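Local coordinates for protein 2-oxoadipate dioxygenase/decarboxylase, chloroplastic/amyloplastic (Oryza sativa, PDB 6W1K) that uses iron(II) and molecular oxygen to decarboxylate and hydroxylate 2-oxoadipate to D-2-hydroxyglutarate, a step of lysine catabolism in rice plastids, at residues Ala9-Leu14 with Gly83-Glu88; Ser20-Val25 with Gly117-Ile122; Ser27-Val32 with His153-Ser158; Cys56-Ala61 with Glu267-Leu272. All coordinates share one frame; numbering follows the deposited sequence.

Contact 1 of 4, residues Ala9-Leu14 with Gly83-Glu88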
# COMPACT_ATOMS: atom_id res chain seq x y z
N ALA A 9 17.14 -18.15 -8.03
CA ALA A 9 16.09 -19.17 -7.96
C ALA A 9 14.72 -18.51 -8.02
O ALA A 9 14.40 -17.68 -7.15
CB ALA A 9 16.20 -19.99 -6.68
N PRO A 10 13.86 -18.88 -8.97
CA PRO A 10 12.47 -18.40 -8.91
C PRO A 10 11.82 -18.85 -7.62
O PRO A 10 12.14 -19.92 -7.09
CB PRO A 10 11.80 -19.05 -10.12
CG PRO A 10 12.92 -19.51 -11.01
CD PRO A 10 14.11 -19.77 -10.13
N ALA A 11 10.93 -18.02 -7.08
CA ALA A 11 10.18 -18.45 -5.91
C ALA A 11 9.25 -19.60 -6.29
O ALA A 11 8.75 -19.66 -7.42
CB ALA A 11 9.36 -17.29 -5.31
N ASP A 12 9.02 -20.50 -5.35
CA ASP A 12 7.99 -21.52 -5.51
C ASP A 12 6.68 -20.88 -5.93
O ASP A 12 6.31 -19.79 -5.48
CB ASP A 12 7.77 -22.27 -4.21
CG ASP A 12 8.78 -23.36 -3.96
OD1 ASP A 12 9.88 -23.31 -4.55
OD2 ASP A 12 8.46 -24.23 -3.10
N ALA A 13 5.97 -21.57 -6.80
CA ALA A 13 4.56 -21.32 -7.07
C ALA A 13 3.67 -22.01 -6.05
O ALA A 13 3.98 -23.11 -5.56
CB ALA A 13 4.18 -21.83 -8.46
N LEU A 14 2.53 -21.41 -5.77
CA LEU A 14 1.55 -22.07 -4.90
C LEU A 14 0.83 -23.24 -5.59
O LEU A 14 0.65 -23.25 -6.82
CB LEU A 14 0.52 -21.07 -4.43
CG LEU A 14 1.03 -20.01 -3.43
CD1 LEU A 14 -0.10 -19.04 -3.20
CD2 LEU A 14 1.50 -20.58 -2.12
N GLY A 83 3.25 -18.05 0.19
CA GLY A 83 4.38 -18.11 -0.71
C GLY A 83 5.11 -16.79 -0.93
O GLY A 83 6.06 -16.75 -1.73
N TYR A 84 4.72 -15.73 -0.24
CA TYR A 84 5.48 -14.49 -0.33
C TYR A 84 6.80 -14.60 0.43
O TYR A 84 6.95 -15.37 1.38
CB TYR A 84 4.68 -13.31 0.20
CG TYR A 84 3.68 -12.75 -0.78
CD1 TYR A 84 2.54 -13.47 -1.09
CD2 TYR A 84 3.90 -11.53 -1.41
CE1 TYR A 84 1.62 -12.97 -2.00
CE2 TYR A 84 3.00 -11.03 -2.31
CZ TYR A 84 1.85 -11.75 -2.59
OH TYR A 84 0.94 -11.26 -3.50
N VAL A 85 7.76 -13.81 -0.03
CA VAL A 85 9.15 -13.87 0.42
C VAL A 85 9.50 -12.49 0.96
O VAL A 85 9.39 -11.50 0.24
CB VAL A 85 10.09 -14.24 -0.74
CG1 VAL A 85 11.58 -14.28 -0.35
CG2 VAL A 85 9.70 -15.61 -1.34
N PRO A 86 9.98 -12.39 2.21
CA PRO A 86 10.40 -11.08 2.72
C PRO A 86 11.65 -10.57 2.00
O PRO A 86 12.59 -11.31 1.69
CB PRO A 86 10.66 -11.34 4.21
CG PRO A 86 10.96 -12.78 4.31
CD PRO A 86 10.12 -13.45 3.22
N ARG A 87 11.64 -9.27 1.74
CA ARG A 87 12.74 -8.63 1.05
C ARG A 87 13.37 -7.56 1.93
O ARG A 87 13.72 -7.85 3.08
CB ARG A 87 12.23 -8.10 -0.29
CG ARG A 87 11.59 -9.24 -1.15
CD ARG A 87 12.66 -10.23 -1.74
NE ARG A 87 13.49 -9.52 -2.70
CZ ARG A 87 13.27 -9.47 -4.02
NH1 ARG A 87 12.28 -10.13 -4.57
NH2 ARG A 87 14.06 -8.75 -4.79
N GLU A 88 13.53 -6.34 1.42
CA GLU A 88 14.34 -5.32 2.09
C GLU A 88 13.54 -4.60 3.19
O GLU A 88 12.32 -4.43 3.10
CB GLU A 88 14.84 -4.29 1.09
CG GLU A 88 15.31 -4.89 -0.26
CD GLU A 88 16.28 -6.06 -0.10
OE1 GLU A 88 17.17 -5.96 0.76
OE2 GLU A 88 16.14 -7.07 -0.85
O HOH W 1 7.26 -18.88 -2.97
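L14 turns its CG anti to its own carbonyl carbon (chi1 -70°), and a chi2 of 174° puts CD1 in line with the chain and leaves CD2 as the branch that meets G83, with L14 CD2 3.8 Å from G83 N. V85 has CG1 anti to its backbone N, which leaves CG2 as the branch that meets the methyl of A11 at 4.3 Å (A11 CB to V85 CG2). These two van der Waals touches, one between methyls and one of a methyl on backbone, are small, and the contact illustrates how an irregular arm can be fastened to a surface by few atoms. Between them a single water supplies the polar link: it donates one hydrogen to D12 O at 2.8 Å and the other to G83 O at 2.7 Å, tying two main-chain carbonyls that do not meet directly.

G83 suits its place for two reasons. Its positive phi (81°) belongs to the C-prime residue of a Schellman motif, in which Y84 N bonds back to F79 O as helix 72-81 ends, and a side chain at this position would point at the arm and crowd L14 CD2.

The wider setting is a surface patch away from the metal site. The arm, just ahead of helix 16-36, is also held by T106, which shares backbone hydrogen bonding with D12 and donates its hydroxyl to A11 O. Across from it, the chain leaves helix 72-81 and becomes strand 85-92, V85 and R87 pairing with S103 and W101 of antiparallel strand 97-103.

Contact 2 of 4, residues Ser20-Val25 with Gly117-Ile122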
# COMPACT_ATOMS: atom_id res chain seq x y z
N SER A 20 -5.79 -19.93 -5.78
CA SER A 20 -7.18 -19.48 -5.93
C SER A 20 -7.71 -18.87 -4.64
O SER A 20 -8.36 -17.81 -4.64
CB SER A 20 -8.08 -20.67 -6.35
OG SER A 20 -7.68 -21.15 -7.59
N PHE A 21 -7.48 -19.56 -3.53
CA PHE A 21 -7.98 -19.06 -2.25
C PHE A 21 -7.33 -17.73 -1.89
O PHE A 21 -8.01 -16.77 -1.49
CB PHE A 21 -7.78 -20.12 -1.17
CG PHE A 21 -8.20 -19.66 0.18
CD1 PHE A 21 -9.52 -19.38 0.43
CD2 PHE A 21 -7.27 -19.44 1.18
CE1 PHE A 21 -9.91 -18.90 1.67
CE2 PHE A 21 -7.65 -18.97 2.43
CZ PHE A 21 -8.97 -18.68 2.66
N PHE A 22 -6.00 -17.62 -2.08
CA PHE A 22 -5.32 -16.36 -1.80
C PHE A 22 -5.92 -15.21 -2.59
O PHE A 22 -6.14 -14.12 -2.04
CB PHE A 22 -3.83 -16.47 -2.11
CG PHE A 22 -3.09 -15.16 -1.92
CD1 PHE A 22 -2.73 -14.74 -0.66
CD2 PHE A 22 -2.77 -14.35 -3.00
CE1 PHE A 22 -2.04 -13.54 -0.48
CE2 PHE A 22 -2.10 -13.15 -2.82
CZ PHE A 22 -1.73 -12.76 -1.56
N ARG A 23 -6.26 -15.45 -3.85
CA ARG A 23 -6.84 -14.38 -4.65
C ARG A 23 -8.24 -13.98 -4.18
O ARG A 23 -8.60 -12.80 -4.28
CB ARG A 23 -6.87 -14.78 -6.12
CG ARG A 23 -5.46 -14.87 -6.70
CD ARG A 23 -5.47 -15.37 -8.11
NE ARG A 23 -4.13 -15.57 -8.67
CZ ARG A 23 -3.42 -14.63 -9.32
NH1 ARG A 23 -3.90 -13.39 -9.46
NH2 ARG A 23 -2.21 -14.92 -9.82
N THR A 24 -9.05 -14.91 -3.66
CA THR A 24 -10.34 -14.47 -3.10
C THR A 24 -10.12 -13.59 -1.87
O THR A 24 -10.95 -12.72 -1.58
CB THR A 24 -11.26 -15.64 -2.72
OG1 THR A 24 -10.76 -16.31 -1.55
CG2 THR A 24 -11.46 -16.58 -3.88
N VAL A 25 -9.04 -13.82 -1.11
CA VAL A 25 -8.80 -13.01 0.07
C VAL A 25 -8.41 -11.58 -0.33
O VAL A 25 -8.93 -10.60 0.23
CB VAL A 25 -7.71 -13.65 0.97
CG1 VAL A 25 -7.38 -12.72 2.16
CG2 VAL A 25 -8.15 -15.01 1.55
N GLY A 117 -4.69 -10.86 -11.83
CA GLY A 117 -3.57 -10.66 -12.71
C GLY A 117 -2.30 -11.05 -11.99
O GLY A 117 -2.32 -11.85 -11.05
N PRO A 118 -1.17 -10.48 -12.40
CA PRO A 118 0.08 -10.77 -11.69
C PRO A 118 -0.08 -10.38 -10.22
O PRO A 118 -0.59 -9.31 -9.90
CB PRO A 118 1.12 -9.91 -12.42
CG PRO A 118 0.35 -8.92 -13.22
CD PRO A 118 -0.97 -9.57 -13.54
N LEU A 119 0.32 -11.28 -9.34
CA LEU A 119 0.10 -11.04 -7.92
C LEU A 119 0.90 -9.82 -7.46
O LEU A 119 2.04 -9.61 -7.90
CB LEU A 119 0.53 -12.25 -7.11
CG LEU A 119 -0.39 -13.46 -7.09
CD1 LEU A 119 0.37 -14.56 -6.36
CD2 LEU A 119 -1.77 -13.19 -6.48
N PRO A 120 0.33 -9.00 -6.58
CA PRO A 120 1.02 -7.78 -6.17
C PRO A 120 2.08 -8.05 -5.11
O PRO A 120 2.00 -9.02 -4.34
CB PRO A 120 -0.11 -6.91 -5.61
CG PRO A 120 -1.10 -7.93 -5.00
CD PRO A 120 -1.04 -9.10 -6.01
N ARG A 121 3.12 -7.22 -5.15
CA ARG A 121 4.03 -7.10 -4.01
C ARG A 121 3.23 -6.58 -2.82
O ARG A 121 2.13 -6.04 -2.97
CB ARG A 121 5.20 -6.16 -4.34
CG ARG A 121 6.03 -6.54 -5.59
CD ARG A 121 6.83 -5.32 -5.99
NE ARG A 121 7.57 -5.45 -7.23
CZ ARG A 121 7.06 -5.28 -8.45
NH1 ARG A 121 5.77 -4.98 -8.59
NH2 ARG A 121 7.84 -5.40 -9.50
N ILE A 122 3.77 -6.78 -1.62
CA ILE A 122 3.14 -6.29 -0.41
C ILE A 122 4.14 -5.42 0.35
O ILE A 122 5.28 -5.81 0.55
CB ILE A 122 2.63 -7.43 0.50
CG1 ILE A 122 1.78 -8.44 -0.27
CG2 ILE A 122 1.84 -6.82 1.66
CD1 ILE A 122 0.43 -7.97 -0.63
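R23 and L119 form the closest backbone pair, their CA atoms 8.4 Å apart, where a turn of helix 16-36 faces the loop that leads into strand 121-127. With CG anti to its carbonyl carbon (chi1 -68°) and the chain extended from CG to NE, R23 spans this gap. Its NH1 reaches G117 O at 2.7 Å in a nearly straight bond (164°) that lies in both the guanidinium and the carbonyl plane, while NH2 adds a weak bond to the same oxygen. L119 uses the flat group differently: its CD2 methyl sits over the centre of one guanidinium face, 3.6 Å from R23 CZ. The same methyl also touches the rim of F22, with L119 CD2 lying near the ring plane at 3.7 Å from F22 CE2, so one leucine branch meets a face and an edge together.

Other partners surround the buried charge: D19 makes a salt bridge to R23 NE, and V115 O takes a further bond from NH1. Cutting R23 back to an alanine is likely to leave G117 O and V115 O without this donor and D19 without its counter-charge, and to open a gap beside the L119 methyl.

The example shows an arginine carrying a helix onto the loop before strand 121-127, which lies between strands 57-65 (parallel) and 97-103 (antiparallel) in the mixed sheet, an order consistent with the vicinal oxygen chelate (glyoxalase) fold of this family's clan.

Contact 3 of 4, residues Ser27-Val32 with His153-Ser158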
# COMPACT_ATOMS: atom_id res chain seq x y z
N SER A 27 -9.05 -10.17 -2.99
CA SER A 27 -10.23 -9.59 -3.63
C SER A 27 -11.15 -8.98 -2.60
O SER A 27 -11.69 -7.89 -2.81
CB SER A 27 -10.94 -10.66 -4.45
OG SER A 27 -12.16 -10.16 -4.91
N ASN A 28 -11.29 -9.63 -1.44
CA ASN A 28 -12.12 -9.07 -0.38
C ASN A 28 -11.47 -7.84 0.24
O ASN A 28 -12.16 -6.89 0.59
CB ASN A 28 -12.43 -10.14 0.67
CG ASN A 28 -13.51 -11.08 0.20
OD1 ASN A 28 -14.38 -10.66 -0.55
ND2 ASN A 28 -13.45 -12.34 0.58
N MET A 29 -10.13 -7.83 0.38
CA MET A 29 -9.47 -6.61 0.83
C MET A 29 -9.79 -5.46 -0.11
O MET A 29 -10.09 -4.34 0.33
CB MET A 29 -7.96 -6.83 0.93
CG MET A 29 -7.54 -7.90 1.94
SD MET A 29 -5.75 -8.21 1.83
CE MET A 29 -5.40 -8.90 3.43
N GLU A 30 -9.71 -5.72 -1.41
CA GLU A 30 -9.97 -4.71 -2.42
C GLU A 30 -11.42 -4.25 -2.40
O GLU A 30 -11.71 -3.08 -2.69
CB GLU A 30 -9.65 -5.27 -3.80
CG GLU A 30 -9.92 -4.33 -4.93
CD GLU A 30 -10.07 -5.06 -6.26
OE1 GLU A 30 -10.97 -5.93 -6.39
OE2 GLU A 30 -9.30 -4.76 -7.18
N LYS A 31 -12.35 -5.16 -2.08
CA LYS A 31 -13.76 -4.78 -2.04
C LYS A 31 -14.04 -3.75 -0.95
O LYS A 31 -14.80 -2.79 -1.17
CB LYS A 31 -14.64 -6.01 -1.83
CG LYS A 31 -14.46 -7.08 -2.90
CD LYS A 31 -15.79 -7.74 -3.29
CE LYS A 31 -15.56 -8.92 -4.27
NZ LYS A 31 -14.70 -10.00 -3.64
N VAL A 32 -13.50 -3.96 0.26
CA VAL A 32 -13.63 -2.98 1.33
C VAL A 32 -13.03 -1.64 0.91
O VAL A 32 -13.63 -0.57 1.09
CB VAL A 32 -12.97 -3.48 2.63
CG1 VAL A 32 -12.98 -2.34 3.71
CG2 VAL A 32 -13.68 -4.71 3.16
N HIS A 153 -5.42 -12.31 13.97
CA HIS A 153 -6.43 -12.45 12.91
C HIS A 153 -6.53 -11.18 12.12
O HIS A 153 -7.62 -10.73 11.75
CB HIS A 153 -7.78 -12.88 13.51
CG HIS A 153 -7.65 -14.17 14.25
ND1 HIS A 153 -7.53 -15.38 13.61
CD2 HIS A 153 -7.43 -14.42 15.56
CE1 HIS A 153 -7.32 -16.33 14.49
NE2 HIS A 153 -7.27 -15.78 15.69
N ALA A 154 -5.36 -10.60 11.82
CA ALA A 154 -5.33 -9.32 11.12
C ALA A 154 -5.92 -9.42 9.73
O ALA A 154 -6.52 -8.46 9.24
CB ALA A 154 -3.88 -8.80 11.04
N THR A 155 -5.76 -10.56 9.07
CA THR A 155 -6.30 -10.69 7.71
C THR A 155 -7.82 -10.75 7.71
O THR A 155 -8.47 -10.16 6.84
CB THR A 155 -5.70 -11.94 7.06
OG1 THR A 155 -4.28 -11.84 7.19
CG2 THR A 155 -6.06 -12.03 5.60
N LEU A 156 -8.41 -11.46 8.68
CA LEU A 156 -9.85 -11.42 8.87
C LEU A 156 -10.34 -9.99 9.06
O LEU A 156 -11.33 -9.57 8.46
CB LEU A 156 -10.21 -12.27 10.08
CG LEU A 156 -10.83 -13.66 9.99
CD1 LEU A 156 -11.10 -14.07 11.43
CD2 LEU A 156 -12.06 -13.60 9.16
N ALA A 157 -9.64 -9.22 9.90
CA ALA A 157 -9.97 -7.81 10.09
C ALA A 157 -9.91 -7.04 8.76
O ALA A 157 -10.82 -6.26 8.43
CB ALA A 157 -9.03 -7.19 11.11
N SER A 158 -8.86 -7.27 7.98
CA SER A 158 -8.69 -6.55 6.73
C SER A 158 -9.76 -6.93 5.72
O SER A 158 -10.28 -6.07 5.01
CB SER A 158 -7.30 -6.83 6.16
OG SER A 158 -7.04 -5.98 5.07
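M29 of helix 16-36 reaches T155 and S158 of helix 154-160 in a helix-helix packing against the glyoxalase-like sheet. The two short helical segments run at 45° to each other with their axes 9.9 Å apart at closest approach, and M29 and S158 form the nearest backbone pair, CA to CA 6.0 Å. The methionine does most of the work. Its CB leaves the helix pointing across rather than at the partner, but CG lies anti to the carbonyl carbon (chi1 -62°) and the remaining chain is extended, which carries CE over to the neighbouring helix. There the methyl M29 CE comes within 3.9 Å of T155 CG2, the two side chains passing at a slant. T155 presents CG2 because this methyl stands anti to its backbone N, with OG1 on another side. Three residues further on from M29, V32 adds a looser touch, its CG2 4.1 Å from S158 O.

In the next shell, F62 of strand 57-65 meets both M29 and S158, so the interface also reaches the sheet, and T159 carries the packing one step along helix 154-160 to N28 and M29. L75 and F78 of helix 72-81 also meet T155. Through T155 and S158, helix 154-160 is thus linked to helices 16-36 and 72-81 and to F62 of strand 57-65. The hydroxyl at the centre is buried yet satisfied: S158 OG is hydrogen-bonded to Y191 O while it lies 3.7 Å from M29 CG and 3.7 Å from M29 CE.

Contact 4 of 4, residues Cys56-Ala61 with Glu267-Leu272. With NI (nickel (II) ion), chain E; OOG (2-oxoadipic acid), chain F.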
# COMPACT_ATOMS: atom_id res chain seq x y z
N CYS A 56 -2.94 -3.80 -13.76
CA CYS A 56 -2.20 -4.70 -12.90
C CYS A 56 -1.79 -3.94 -11.65
O CYS A 56 -1.46 -2.75 -11.72
CB CYS A 56 -0.97 -5.23 -13.61
SG CYS A 56 -1.39 -6.17 -15.08
N TYR A 57 -1.78 -4.63 -10.54
CA TYR A 57 -1.50 -4.02 -9.26
C TYR A 57 -0.03 -4.21 -8.95
O TYR A 57 0.44 -5.33 -8.82
CB TYR A 57 -2.36 -4.64 -8.18
CG TYR A 57 -3.81 -4.24 -8.27
CD1 TYR A 57 -4.19 -3.01 -8.80
CD2 TYR A 57 -4.80 -5.09 -7.79
CE1 TYR A 57 -5.54 -2.63 -8.84
CE2 TYR A 57 -6.16 -4.71 -7.84
CZ TYR A 57 -6.51 -3.49 -8.36
OH TYR A 57 -7.83 -3.10 -8.40
N ASP A 58 0.69 -3.10 -8.83
CA ASP A 58 2.13 -3.16 -8.54
C ASP A 58 2.37 -3.65 -7.13
O ASP A 58 3.22 -4.53 -6.89
CB ASP A 58 2.73 -1.78 -8.74
CG ASP A 58 4.22 -1.75 -8.48
OD1 ASP A 58 4.66 -1.63 -7.30
OD2 ASP A 58 4.95 -1.87 -9.46
N HIS A 59 1.65 -3.09 -6.17
CA HIS A 59 1.72 -3.52 -4.78
C HIS A 59 0.49 -3.06 -3.99
O HIS A 59 -0.26 -2.17 -4.41
CB HIS A 59 3.00 -3.00 -4.10
CG HIS A 59 3.11 -1.51 -4.02
ND1 HIS A 59 3.62 -0.75 -5.04
CD2 HIS A 59 2.85 -0.64 -3.00
CE1 HIS A 59 3.64 0.53 -4.68
NE2 HIS A 59 3.18 0.62 -3.45
N PHE A 60 0.27 -3.73 -2.86
CA PHE A 60 -0.67 -3.39 -1.81
C PHE A 60 0.15 -2.86 -0.64
O PHE A 60 1.26 -3.33 -0.43
CB PHE A 60 -1.43 -4.62 -1.33
CG PHE A 60 -2.60 -5.03 -2.18
CD1 PHE A 60 -2.82 -4.49 -3.44
CD2 PHE A 60 -3.49 -6.00 -1.70
CE1 PHE A 60 -3.87 -4.86 -4.19
CE2 PHE A 60 -4.59 -6.37 -2.45
CZ PHE A 60 -4.77 -5.81 -3.72
N ALA A 61 -0.40 -1.92 0.14
CA ALA A 61 0.32 -1.41 1.31
C ALA A 61 -0.60 -1.40 2.54
O ALA A 61 -1.81 -1.24 2.41
CB ALA A 61 0.89 -0.02 1.05
N GLU A 267 -2.08 4.74 -5.68
CA GLU A 267 -0.77 5.10 -6.19
C GLU A 267 -0.63 4.58 -7.62
O GLU A 267 -1.37 3.70 -8.07
CB GLU A 267 0.32 4.56 -5.25
CG GLU A 267 1.73 4.85 -5.67
CD GLU A 267 2.74 3.95 -4.97
OE1 GLU A 267 2.61 3.75 -3.75
OE2 GLU A 267 3.67 3.43 -5.64
N PHE A 268 0.28 5.24 -8.35
CA PHE A 268 0.66 4.87 -9.72
C PHE A 268 2.18 4.80 -9.79
O PHE A 268 2.88 5.69 -9.28
CB PHE A 268 0.10 5.88 -10.72
CG PHE A 268 -1.19 6.51 -10.26
CD1 PHE A 268 -2.38 5.78 -10.25
CD2 PHE A 268 -1.22 7.84 -9.86
CE1 PHE A 268 -3.57 6.37 -9.83
CE2 PHE A 268 -2.39 8.44 -9.44
CZ PHE A 268 -3.57 7.71 -9.41
N ALA A 269 2.69 3.73 -10.38
CA ALA A 269 4.13 3.50 -10.35
C ALA A 269 4.61 3.02 -11.71
O ALA A 269 3.96 2.20 -12.37
CB ALA A 269 4.51 2.49 -9.27
N GLU A 270 5.77 3.54 -12.10
CA GLU A 270 6.45 3.09 -13.31
C GLU A 270 7.81 2.55 -12.90
O GLU A 270 8.58 3.24 -12.23
CB GLU A 270 6.63 4.23 -14.33
CG GLU A 270 7.21 3.72 -15.69
CD GLU A 270 7.09 4.73 -16.84
OE1 GLU A 270 6.42 5.76 -16.67
OE2 GLU A 270 7.67 4.48 -17.93
N ARG A 271 8.09 1.32 -13.29
CA ARG A 271 9.39 0.70 -13.09
C ARG A 271 10.09 0.63 -14.44
O ARG A 271 9.63 -0.07 -15.35
CB ARG A 271 9.25 -0.68 -12.47
CG ARG A 271 8.44 -0.68 -11.15
CD ARG A 271 8.28 -2.10 -10.52
NE ARG A 271 7.69 -1.94 -9.19
CZ ARG A 271 8.38 -1.69 -8.08
NH1 ARG A 271 7.74 -1.52 -6.94
NH2 ARG A 271 9.70 -1.63 -8.11
N LEU A 272 11.22 1.33 -14.57
CA LEU A 272 11.94 1.36 -15.83
C LEU A 272 12.90 0.17 -15.95
O LEU A 272 13.28 -0.45 -14.95
CB LEU A 272 12.73 2.66 -15.97
CG LEU A 272 11.89 3.94 -16.11
CD1 LEU A 272 12.83 5.09 -16.51
CD2 LEU A 272 10.77 3.79 -17.12
NI NI E . 2.95 2.43 -2.43
C2 OOG F . 3.01 3.31 2.38
C3 OOG F . 3.78 4.41 1.64
C4 OOG F . 5.03 3.82 0.98
C6 OOG F . 5.64 3.20 -1.52
O4 OOG F . 6.86 3.47 -1.34
O3 OOG F . 5.22 3.01 -2.68
C5 OOG F . 4.69 3.11 -0.33
C1 OOG F . 1.88 3.89 3.25
O1 OOG F . 1.40 3.24 4.11
O2 OOG F . 1.39 5.18 3.04
O5 OOG F . 3.70 2.49 -0.44
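The metal site is built here by H59 and E267, one from strand 57-65 and one from strand 258-271, holding a nickel ion in the place of the native iron(II). H59 NE2 lies 2.1 Å from the nickel. E267 OE1 binds the same ion at 1.9 Å. 2-Oxoadipate chelates the metal through its keto oxygen O5 and its carboxylate oxygen O3, and H195 completes the set. The imidazole and the glutamate carboxylate are turned 60° apart, and E267 OE2, held by Q241 NE2, comes to the ring edge 3.1 Å from H59 CE1. Two histidines and one carboxylate set on sheet strands are consistent with the vicinal oxygen chelate superfamily.

The second shell runs through D58. H59 CG stands between backbone N and carbonyl carbon (chi1 63°), which brings H59 ND1 to D58 OD1, a 2.6 Å bond on the anti lone pair that fixes the ring's rotation. R271 grips the same carboxylate side-on, both bonds on syn lone pairs and the planes only 5° apart: R271 NH1 to D58 OD1 at 3.1 Å and R271 NE to D58 OD2 at 2.8 Å. R121 NH1 also makes a salt bridge to D58 OD2. With a leucine at D58, the H59 ring would probably be free to turn about its metal bond, and R271 and R121 would lose a shared counter-charge. R271 NH2 bonds elsewhere, to the carbonyl oxygens of R291 and G293.

Followed from the N terminus, the chain opens contacts 1, 2, 3 and 4 in that order and closes them in the same order, so every pair crosses and none lies within another. Contact 1 closes the shortest loop, returning at the end of helix 72-81; contact 2 returns before strand 121-127, contact 3 at helix 154-160 and contact 4 at the last long strand. Helix 16-36 is shared by contacts 2 and 3. Y84 joins contact 1 to contact 2 through P120 and F22, R121 joins contact 2 to contact 4 through D58 and F60, and E30 joins contact 3 to contact 4 through Y57; together these links connect the N-terminal arm, the helices and the metal-bearing sheet.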